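Local atomic coordinates of cyanophage-like gp41-1 intein (Metagenome, PDB entry 6QAZ), a protein that is a naturally split intein of the cyanophage-like gp41-1 type, which probably excises itself by protein splicing and joins its flanking sequences through a peptide bond. Residues A[8-11]-A[16-19]; A[21-26]-A[109-114]. All coordinates share one frame; numbering follows the deposited sequence.

Contact 1: residues A[8-11]-A[16-19]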
loop_
_atom_site.group_PDB
_atom_site.type_symbol
_atom_site.label_atom_id
_atom_site.label_comp_id
_atom_site.label_asym_id
_atom_site.label_seq_id
_atom_site.Cartn_x
_atom_site.Cartn_y
_atom_site.Cartn_z
ATOM N N LYS A 8 -2.465 -3.242 10.168
ATOM C CA LYS A 8 -1.315 -2.706 10.901
ATOM C C LYS A 8 -0.343 -1.990 9.982
ATOM O O LYS A 8 0.693 -1.502 10.455
ATOM C CB LYS A 8 -0.623 -3.817 11.668
ATOM C CG LYS A 8 -1.551 -4.432 12.723
ATOM C CD LYS A 8 -0.981 -5.219 13.820
ATOM C CE LYS A 8 0.178 -4.609 14.586
ATOM N NZ LYS A 8 -0.139 -3.653 15.681
ATOM N N THR A 9 -0.646 -1.888 8.698
ATOM C CA THR A 9 0.184 -1.103 7.773
ATOM C C THR A 9 0.314 0.313 8.300
ATOM O O THR A 9 -0.707 0.922 8.643
ATOM C CB THR A 9 -0.495 -1.065 6.403
ATOM O OG1 THR A 9 -0.765 -2.393 5.920
ATOM C CG2 THR A 9 0.357 -0.350 5.387
ATOM N N GLN A 10 1.510 0.866 8.323
ATOM C CA GLN A 10 1.718 2.231 8.806
ATOM C C GLN A 10 1.766 3.220 7.647
ATOM O O GLN A 10 2.387 2.978 6.617
ATOM C CB GLN A 10 2.953 2.353 9.662
ATOM C CG GLN A 10 2.772 1.705 11.023
ATOM C CD GLN A 10 4.040 1.808 11.824
ATOM O OE1 GLN A 10 5.069 1.225 11.454
ATOM N NE2 GLN A 10 4.029 2.588 12.891
ATOM N N VAL A 11 1.105 4.341 7.851
ATOM C CA VAL A 11 1.127 5.484 6.915
ATOM C C VAL A 11 1.575 6.703 7.713
ATOM O O VAL A 11 1.429 6.763 8.934
ATOM C CB VAL A 11 -0.246 5.688 6.261
ATOM C CG1 VAL A 11 -0.622 4.471 5.448
ATOM C CG2 VAL A 11 -1.324 6.031 7.267
ATOM N N GLY A 16 2.357 12.122 12.754
ATOM C CA GLY A 16 3.189 10.930 12.975
ATOM C C GLY A 16 2.634 9.744 12.250
ATOM O O GLY A 16 1.666 9.825 11.490
ATOM N N MET A 17 3.277 8.620 12.460
ATOM C CA MET A 17 2.844 7.386 11.802
ATOM C C MET A 17 1.560 6.905 12.455
ATOM O O MET A 17 1.412 6.967 13.669
ATOM C CB MET A 17 3.909 6.297 11.960
ATOM C CG MET A 17 5.174 6.474 11.151
ATOM S SD MET A 17 4.871 6.346 9.366
ATOM C CE MET A 17 6.550 6.574 8.790
ATOM N N LYS A 18 0.669 6.413 11.645
ATOM C CA LYS A 18 -0.583 5.810 12.109
ATOM C C LYS A 18 -0.772 4.457 11.441
ATOM O O LYS A 18 -0.430 4.302 10.267
ATOM C CB LYS A 18 -1.798 6.685 11.769
ATOM C CG LYS A 18 -1.848 8.022 12.475
ATOM C CD LYS A 18 -3.170 8.740 12.302
ATOM C CE LYS A 18 -3.176 10.120 12.925
ATOM N NZ LYS A 18 -4.512 10.748 12.887
ATOM N N GLU A 19 -1.356 3.511 12.155
ATOM C CA GLU A 19 -1.818 2.285 11.503
ATOM C C GLU A 19 -3.036 2.626 10.664
ATOM O O GLU A 19 -3.909 3.429 11.057
ATOM C CB GLU A 19 -2.147 1.192 12.506
ATOM C CG GLU A 19 -0.886 0.661 13.190
ATOM C CD GLU A 19 -1.128 -0.482 14.188
ATOM O OE1 GLU A 19 -2.299 -0.791 14.501
ATOM O OE2 GLU A 19 -0.157 -1.119 14.618
#

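Contact 2: residues A[21-26]-A[109-114]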
loop_
_atom_site.group_PDB
_atom_site.type_symbol
_atom_site.label_atom_id
_atom_site.label_comp_id
_atom_site.label_asym_id
_atom_site.label_seq_id
_atom_site.Cartn_x
_atom_site.Cartn_y
_atom_site.Cartn_z
ATOM N N SER A 21 -5.688 1.098 9.991
ATOM C CA SER A 21 -6.966 0.820 10.663
ATOM C C SER A 21 -7.460 1.996 11.494
ATOM O O SER A 21 -8.636 2.006 11.835
ATOM C CB SER A 21 -6.810 -0.398 11.560
ATOM O OG SER A 21 -5.867 -0.110 12.598
ATOM N N ASN A 22 -6.598 2.945 11.837
ATOM C CA ASN A 22 -6.972 4.103 12.654
ATOM C C ASN A 22 -7.192 5.350 11.780
ATOM O O ASN A 22 -7.543 6.379 12.340
ATOM C CB ASN A 22 -5.920 4.342 13.723
ATOM C CG ASN A 22 -5.831 3.224 14.732
ATOM O OD1 ASN A 22 -6.839 2.581 15.036
ATOM N ND2 ASN A 22 -4.644 2.947 15.257
ATOM N N ILE A 23 -6.973 5.274 10.489
ATOM C CA ILE A 23 -7.131 6.438 9.592
ATOM C C ILE A 23 -8.620 6.763 9.462
ATOM O O ILE A 23 -9.477 5.871 9.400
ATOM C CB ILE A 23 -6.469 6.134 8.247
ATOM C CG1 ILE A 23 -4.954 6.222 8.361
ATOM C CG2 ILE A 23 -7.027 7.000 7.112
ATOM C CD1 ILE A 23 -4.415 7.619 8.482
ATOM N N GLN A 24 -8.893 8.054 9.390
ATOM C CA GLN A 24 -10.267 8.558 9.217
ATOM C C GLN A 24 -10.305 9.533 8.058
ATOM O O GLN A 24 -9.278 10.127 7.672
ATOM C CB GLN A 24 -10.790 9.100 10.532
ATOM C CG GLN A 24 -10.033 10.292 11.003
ATOM C CD GLN A 24 -10.471 10.546 12.425
ATOM O OE1 GLN A 24 -9.725 10.341 13.375
ATOM N NE2 GLN A 24 -11.717 10.936 12.564
ATOM N N VAL A 25 -11.481 9.717 7.510
ATOM C CA VAL A 25 -11.682 10.746 6.485
ATOM C C VAL A 25 -11.207 12.074 7.042
ATOM O O VAL A 25 -11.485 12.427 8.194
ATOM C CB VAL A 25 -13.147 10.813 6.053
ATOM C CG1 VAL A 25 -13.419 12.037 5.178
ATOM C CG2 VAL A 25 -13.607 9.524 5.384
ATOM N N GLY A 26 -10.484 12.806 6.200
ATOM C CA GLY A 26 -9.888 14.093 6.569
ATOM C C GLY A 26 -8.454 14.001 7.023
ATOM O O GLY A 26 -7.786 15.041 7.043
ATOM N N ILE A 109 -8.144 -3.273 5.086
ATOM C CA ILE A 109 -8.938 -2.078 4.853
ATOM C C ILE A 109 -8.397 -1.270 3.697
ATOM O O ILE A 109 -7.319 -1.437 3.138
ATOM C CB ILE A 109 -8.932 -1.315 6.156
ATOM C CG1 ILE A 109 -9.945 -0.178 6.201
ATOM C CG2 ILE A 109 -7.517 -0.838 6.385
ATOM C CD1 ILE A 109 -11.340 -0.540 5.802
ATOM N N ASP A 110 -9.337 -0.463 3.252
ATOM C CA ASP A 110 -9.253 0.201 1.952
ATOM C C ASP A 110 -9.626 1.660 2.137
ATOM O O ASP A 110 -10.720 1.926 2.643
ATOM C CB ASP A 110 -10.240 -0.498 1.050
ATOM C CG ASP A 110 -10.147 -0.100 -0.381
ATOM O OD1 ASP A 110 -9.216 0.612 -0.788
ATOM O OD2 ASP A 110 -11.074 -0.560 -1.118
ATOM N N ILE A 111 -8.774 2.570 1.697
ATOM C CA ILE A 111 -9.036 4.004 1.746
ATOM C C ILE A 111 -8.879 4.603 0.355
ATOM O O ILE A 111 -8.220 4.032 -0.496
ATOM C CB ILE A 111 -8.126 4.716 2.769
ATOM C CG1 ILE A 111 -6.666 4.822 2.320
ATOM C CG2 ILE A 111 -8.223 4.059 4.133
ATOM C CD1 ILE A 111 -5.773 5.585 3.279
ATOM N N GLU A 112 -9.457 5.762 0.157
ATOM C CA GLU A 112 -9.271 6.579 -1.046
ATOM C C GLU A 112 -8.616 7.886 -0.635
ATOM O O GLU A 112 -9.088 8.516 0.340
ATOM C CB GLU A 112 -10.614 6.900 -1.692
ATOM C CG GLU A 112 -10.479 7.671 -2.966
ATOM C CD GLU A 112 -9.908 6.842 -4.075
ATOM O OE1 GLU A 112 -9.942 5.575 -4.044
ATOM O OE2 GLU A 112 -9.439 7.536 -5.066
ATOM N N VAL A 113 -7.591 8.308 -1.357
ATOM C CA VAL A 113 -6.924 9.569 -1.075
ATOM C C VAL A 113 -6.973 10.459 -2.315
ATOM O O VAL A 113 -7.211 9.998 -3.430
ATOM C CB VAL A 113 -5.492 9.385 -0.534
ATOM C CG1 VAL A 113 -5.479 8.351 0.599
ATOM C CG2 VAL A 113 -4.494 9.003 -1.616
ATOM N N SER A 114 -6.724 11.746 -2.094
ATOM C CA SER A 114 -6.769 12.757 -3.141
ATOM C C SER A 114 -5.511 12.721 -4.005
ATOM O O SER A 114 -4.633 11.861 -3.874
ATOM C CB SER A 114 -7.008 14.113 -2.527
ATOM O OG SER A 114 -5.884 14.571 -1.762
#

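Contact 1: residues A[8-11]-A[16-19]
Val11 and Lys18 face each other as the antiparallel hydrogen-bonded pair of a beta hairpin made by strands 10-13 and 16-19, a small two-stranded sheet near the N terminus of the horseshoe-like, nearly all-beta HINT fold of inteins. The tight part of the contact is backbone. Val11 N donates to Lys18 O over 2.9 Å and Lys18 N returns the bond to Val11 O over 2.8 Å; both are nearly straight. One step along, Gln10 and Glu19 form a non-hydrogen-bonded pair, where CA-H...O contacts replace N-H bonds: Gln10 CA lies 3.3 Å from Lys18 O. On the side of the hairpin that bears Val11 and Lys18, the valine is buried, its CG2 resting 3.6 Å from Lys18 O and its side chain turned to Phe119. The lysine, almost fully extended in the modelled conformer, runs out to a salt bridge with Asp27.

The other side, carrying Gln10 and Glu19, is looser and open to solvent. Here the Gln10 and Met17 side chains meet at about a right angle, with Gln10 NE2 3.8 Å from Met17 CB. In one of its two conformers Met17 bends at its second torsion, which turns SD back over the carbonyl of Val11. At the far end Lys8, exposed and outside the paired strands, reaches Glu19 from alongside, the two side chains pointing the same way. Glu19 is extended beyond CG, whereas Lys8 curls through its last two torsions (chi3 49°, chi4 83°), and this curl swings the ammonium back onto the carboxylate. Their salt bridge is short: Lys8 NZ sits 2.7 Å from Glu19 OE2 and takes the syn lone pair of that oxygen.

Contact 2: residues A[21-26]-A[109-114]
Ile23 turns its side chain toward Ile111, and its CG2 methyl lies against two methyls of that residue almost equally: Ile23 CG2 is 4.3 Å from Ile111 CD1 and 4.4 Å from Ile111 CG2. This isoleucine pair makes up most of the contact area. The contact is buried but light: the segments cover only 113 Å² between them and share no hydrogen bond. The arm of Ile111 is extended beyond CG1 (chi2 177°), with CD1 at its end.

A second, more marginal approach lies two residues back on both segments. Ile109 also directs its side chain at the loop, and in the modelled conformer its CG2 comes within 4.5 Å of Ser21 N, at the backbone of a 3-10 turn. Ile109 and Ile111 alternate with Asp110, so both isoleucines project from the same side of the extended chain.

The loop 21-26, between strands 16-19 and 28-31, thus lies over the end of the long, interrupted strand 93-113 of the HINT fold. That strand runs on to Val113, whose backbone bonds to His117 and to Asn128 at the C-terminal end, where, as in other inteins, the splice junction probably lies. Ile23 also packs on Thr13 of strand 10-13 and on Val38, while Ile111 rests on Phe119, which makes a largely apolar layer between the loop, the N-terminal hairpin and strands 34-41, 93-113 and 118-121.

In the fold
From the N terminus the chain first forms contact 1, which closes the short hairpin turn between strands 10-13 and 16-19. It then passes directly into the loop 21-26, the first half of contact 2, whose partner arrives only after 82 further residues, many of them in strands. The two contacts follow in series, neither nested nor crossed, with centres about 11 Å apart. Contact 1 is local, whereas contact 2 brings a loop near the start of the chain against a late strand of the main sheet. They meet at Ile23: its CD1 packs 3.7 Å from Val11 CG2 and 4.2 Å from Lys18 CD, which joins the two-stranded hairpin to strand 93-113 by way of the loop.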